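Side-chain contacts in glutathione S-transferase (PDB 5ZFG), which probably conjugates glutathione to electrophilic compounds and, in the silkworm, metabolises the insecticide diazinon: residues 137-140 against 141-145; 151-154 against 155-159. One frame throughout, in Å; residues are numbered along the deposited sequence.

Interaction 1: residues 137-140 against 141-145; sequences DVLE and TYLTR
The carbonyl oxygen O of D137 is gripped twice by T141, once by the amide N (2.8 Å) and once by the hydroxyl OG1 (2.8 Å), and the two donors arrive from opposite faces of the carbonyl plane. OG1 stands well above that plane, 35° out of it. The arrangement follows from the first torsion: with OG1 anti to the carbonyl carbon and beside the backbone N (chi1 -65°), the hydroxyl swings back toward the preceding turn. One turn on, T144 repeats it, its OG1 giving a 2.8 Å bond to E140 O while its N approaches the same oxygen at 2.9 Å. This is the familiar way a helical threonine satisfies its hydroxyl, here in the late turns of helix 126-146 of the all-helical GST C-terminal domain.

V138 and Y142 run side by side, pointing the same way, and CG1 of V138 touches CE2 of the Y142 ring at 3.5 Å. The phenol oxygen continues into the dimer interface, bonding OE1 of Q51 of the second subunit, and R98 makes a cation-pi contact with the ring. Further round, CG of L139 packs loosely on CD1 of L143 at 4.4 Å, and both leucines lean on I183. The E140 side chain bends at CB-CG (chi2 83°); at the start of helix 181-193 its OE2 accepts from K182 N and OE1 from I183 N.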
loop_
_atom_site.group_PDB
_atom_site.type_symbol
_atom_site.label_atom_id
_atom_site.label_comp_id
_atom_site.label_asym_id
_atom_site.label_seq_id
_atom_site.Cartn_x
_atom_site.Cartn_y
_atom_site.Cartn_z
ATOM N N ASP B 137 -6.902 17.995 -3.612
ATOM C CA ASP B 137 -6.023 19.056 -3.133
ATOM C C ASP B 137 -4.645 18.509 -2.770
ATOM O O ASP B 137 -3.619 19.137 -3.073
ATOM C CB ASP B 137 -6.663 19.765 -1.941
ATOM C CG ASP B 137 -5.998 21.088 -1.631
ATOM O OD1 ASP B 137 -6.078 22.009 -2.472
ATOM O OD2 ASP B 137 -5.382 21.195 -0.554
ATOM N N VAL B 138 -4.602 17.327 -2.153
ATOM C CA VAL B 138 -3.328 16.726 -1.767
ATOM C C VAL B 138 -2.525 16.327 -3.005
ATOM O O VAL B 138 -1.324 16.607 -3.096
ATOM C CB VAL B 138 -3.550 15.535 -0.814
ATOM C CG1 VAL B 138 -2.244 14.746 -0.622
ATOM C CG2 VAL B 138 -4.096 16.004 0.531
ATOM N N LEU B 139 -3.168 15.695 -3.995
ATOM C CA LEU B 139 -2.429 15.350 -5.214
ATOM C C LEU B 139 -1.977 16.599 -5.960
ATOM O O LEU B 139 -0.852 16.653 -6.474
ATOM C CB LEU B 139 -3.274 14.456 -6.132
ATOM C CG LEU B 139 -2.570 14.001 -7.422
ATOM C CD1 LEU B 139 -1.239 13.290 -7.152
ATOM C CD2 LEU B 139 -3.482 13.125 -8.304
ATOM N N GLU B 140 -2.843 17.617 -6.027
ATOM C CA GLU B 140 -2.443 18.892 -6.611
ATOM C C GLU B 140 -1.243 19.465 -5.872
ATOM O O GLU B 140 -0.307 19.985 -6.495
ATOM C CB GLU B 140 -3.623 19.869 -6.582
ATOM C CG GLU B 140 -3.333 21.251 -7.194
ATOM C CD GLU B 140 -3.466 21.271 -8.705
ATOM O OE1 GLU B 140 -3.936 20.264 -9.276
ATOM O OE2 GLU B 140 -3.107 22.294 -9.328
ATOM N N THR B 141 -1.245 19.354 -4.543
ATOM C CA THR B 141 -0.115 19.840 -3.760
ATOM C C THR B 141 1.152 19.081 -4.113
ATOM O O THR B 141 2.221 19.683 -4.287
ATOM C CB THR B 141 -0.418 19.727 -2.265
ATOM O OG1 THR B 141 -1.492 20.603 -1.923
ATOM C CG2 THR B 141 0.798 20.098 -1.443
ATOM N N TYR B 142 1.051 17.751 -4.239
ATOM C CA TYR B 142 2.228 16.956 -4.572
ATOM C C TYR B 142 2.779 17.342 -5.943
ATOM O O TYR B 142 3.994 17.509 -6.106
ATOM C CB TYR B 142 1.894 15.461 -4.507
ATOM C CG TYR B 142 2.006 14.847 -3.111
ATOM C CD1 TYR B 142 3.171 14.994 -2.347
ATOM C CD2 TYR B 142 0.947 14.130 -2.558
ATOM C CE1 TYR B 142 3.268 14.430 -1.059
ATOM C CE2 TYR B 142 1.030 13.581 -1.277
ATOM C CZ TYR B 142 2.200 13.715 -0.542
ATOM O OH TYR B 142 2.292 13.165 0.732
ATOM N N LEU B 143 1.894 17.522 -6.934
ATOM C CA LEU B 143 2.347 17.920 -8.269
ATOM C C LEU B 143 2.983 19.306 -8.251
ATOM O O LEU B 143 3.948 19.562 -8.982
ATOM C CB LEU B 143 1.183 17.893 -9.263
ATOM C CG LEU B 143 0.618 16.513 -9.623
ATOM C CD1 LEU B 143 -0.683 16.686 -10.405
ATOM C CD2 LEU B 143 1.644 15.676 -10.396
ATOM N N THR B 144 2.458 20.211 -7.419
ATOM C CA THR B 144 3.049 21.544 -7.298
ATOM C C THR B 144 4.457 21.472 -6.721
ATOM O O THR B 144 5.373 22.150 -7.199
ATOM C CB THR B 144 2.166 22.440 -6.421
ATOM O OG1 THR B 144 0.843 22.507 -6.962
ATOM C CG2 THR B 144 2.752 23.852 -6.337
ATOM N N ARG B 145 4.653 20.643 -5.699
ATOM C CA ARG B 145 5.942 20.617 -5.020
ATOM C C ARG B 145 7.012 19.934 -5.863
ATOM O O ARG B 145 8.151 20.414 -5.931
ATOM C CB ARG B 145 5.799 19.939 -3.661
ATOM C CG ARG B 145 4.890 20.727 -2.727
ATOM C CD ARG B 145 4.931 20.182 -1.316
ATOM N NE ARG B 145 3.951 20.831 -0.447
ATOM C CZ ARG B 145 3.697 20.429 0.794
ATOM N NH1 ARG B 145 4.356 19.390 1.291
ATOM N NH2 ARG B 145 2.793 21.061 1.532
#

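Interaction 2: residues 151-154 against 155-159; sequences AAAN and HLTIA
The Ser/Thr-x-x-Asp N-capping box of the GST fold, here T157 to D160 at the head of helix 160-172, is the setting in which A152 meets T157 and A159 across a tight reversal of the chain. Its two halves are uneven. The threonine's half is weak and goes to A159 N rather than to the amide of D160, T157 OG1 accepting at 3.3 Å with an N-H...O angle of 138°; the reciprocal bond, from T157 N to OD2 of D160, is the firmer one. Just outside the box, L156 packs on F161, the pairing of a hydrophobic staple.

No direct hydrogen bond joins 151-154 to 155-159; a single water does that work. It accepts from A152 N at 2.9 Å and from T157 OG1 at 2.7 Å, and donates to H155 O at 3.0 Å. The threonine hydroxyl thus gives its proton to the water while accepting weakly from A159 N, ahead of the helix, and the firm bond and the weak one together favour this rotation. Its chi1 of 65° places OG1 between backbone N and carbonyl carbon, facing both partners. Methyl groups fill in beside this polar bridge: CB of A152 lies 3.7 Å from T157 OG1 and 4.1 Å from CB of A159, while A152 also rests on I94 and V95 of helix 89-114.

At the bend, N154 turns its OD1 back to the amide N of S149, and the H155 imidazole, tethered weakly through NE2 to P83 O, folds over A153. The alanine methyl makes a CH-pi contact with one ring face, its CB 3.9 Å from the centroid and displaced toward the rim, where CE1 is the nearest ring atom.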
loop_
_atom_site.group_PDB
_atom_site.type_symbol
_atom_site.label_atom_id
_atom_site.label_comp_id
_atom_site.label_asym_id
_atom_site.label_seq_id
_atom_site.Cartn_x
_atom_site.Cartn_y
_atom_site.Cartn_z
ATOM N N ALA B 151 3.161 11.911 -12.056
ATOM C CA ALA B 151 2.890 11.826 -10.616
ATOM C C ALA B 151 4.154 11.679 -9.778
ATOM O O ALA B 151 4.192 12.155 -8.636
ATOM C CB ALA B 151 1.940 10.666 -10.327
ATOM N N ALA B 152 5.180 11.017 -10.291
ATOM C CA ALA B 152 6.382 10.773 -9.501
ATOM C C ALA B 152 7.658 11.270 -10.162
ATOM O O ALA B 152 8.733 11.169 -9.558
ATOM C CB ALA B 152 6.525 9.273 -9.189
ATOM N N ALA B 153 7.579 11.779 -11.380
ATOM C CA ALA B 153 8.774 12.148 -12.126
ATOM C C ALA B 153 8.325 12.952 -13.335
ATOM O O ALA B 153 7.129 13.179 -13.542
ATOM C CB ALA B 153 9.586 10.918 -12.535
ATOM N N ASN B 154 9.302 13.402 -14.127
ATOM C CA ASN B 154 9.008 14.061 -15.390
ATOM C C ASN B 154 8.771 13.076 -16.516
ATOM O O ASN B 154 8.697 13.492 -17.679
ATOM C CB ASN B 154 10.139 15.019 -15.758
ATOM C CG ASN B 154 9.928 16.390 -15.175
ATOM O OD1 ASN B 154 8.789 16.873 -15.088
ATOM N ND2 ASN B 154 11.016 17.031 -14.763
ATOM N N HIS B 155 8.663 11.790 -16.188
ATOM C CA HIS B 155 8.286 10.746 -17.124
ATOM C C HIS B 155 7.260 9.840 -16.455
ATOM O O HIS B 155 7.120 9.831 -15.226
ATOM C CB HIS B 155 9.501 9.927 -17.575
ATOM C CG HIS B 155 10.182 9.208 -16.457
ATOM N ND1 HIS B 155 11.250 9.741 -15.769
ATOM C CD2 HIS B 155 9.942 7.998 -15.900
ATOM C CE1 HIS B 155 11.641 8.889 -14.838
ATOM N NE2 HIS B 155 10.863 7.823 -14.897
ATOM N N LEU B 156 6.558 9.072 -17.286
ATOM C CA LEU B 156 5.553 8.127 -16.803
ATOM C C LEU B 156 6.185 7.050 -15.925
ATOM O O LEU B 156 7.267 6.535 -16.230
ATOM C CB LEU B 156 4.838 7.475 -17.992
ATOM C CG LEU B 156 3.566 6.662 -17.701
ATOM C CD1 LEU B 156 2.392 7.571 -17.394
ATOM C CD2 LEU B 156 3.225 5.694 -18.829
ATOM N N THR B 157 5.517 6.725 -14.805
ATOM C CA THR B 157 5.927 5.612 -13.949
ATOM C C THR B 157 4.695 4.798 -13.562
ATOM O O THR B 157 3.556 5.203 -13.809
ATOM C CB THR B 157 6.648 6.076 -12.673
ATOM O OG1 THR B 157 5.744 6.821 -11.852
ATOM C CG2 THR B 157 7.879 6.944 -12.986
ATOM N N ILE B 158 4.919 3.641 -12.923
ATOM C CA ILE B 158 3.776 2.844 -12.473
ATOM C C ILE B 158 2.924 3.604 -11.460
ATOM O O ILE B 158 1.773 3.237 -11.240
ATOM C CB ILE B 158 4.187 1.468 -11.882
ATOM C CG1 ILE B 158 5.164 1.593 -10.701
ATOM C CG2 ILE B 158 4.714 0.505 -12.979
ATOM C CD1 ILE B 158 5.448 0.236 -10.015
ATOM N N ALA B 159 3.466 4.647 -10.820
ATOM C CA ALA B 159 2.653 5.438 -9.900
ATOM C C ALA B 159 1.517 6.150 -10.626
ATOM O O ALA B 159 0.481 6.449 -10.019
ATOM C CB ALA B 159 3.533 6.455 -9.167
HETATM O O HOH W 1 5.460 9.396 -12.738
#

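Overall arrangement
The two contacts follow one another along the chain, neither nested nor crossed. Interaction 1 closes only successive helical turns near the end of helix 126-146; interaction 2 then doubles the connecting loop back on itself, its two halves running 161° apart, and delivers the chain to helix 160-172. They touch where CD2 of L143 packs against CA of A151 at 4.1 Å, and their centres are about 14 Å apart. Helix 89-114 is common ground: R98 faces Y142 of interaction 1 and A159 of interaction 2. Outward, interaction 1 reaches helix 181-193 and the second subunit, whereas interaction 2, through I158, reaches helix 67-78 of the thioredoxin-like N-terminal domain.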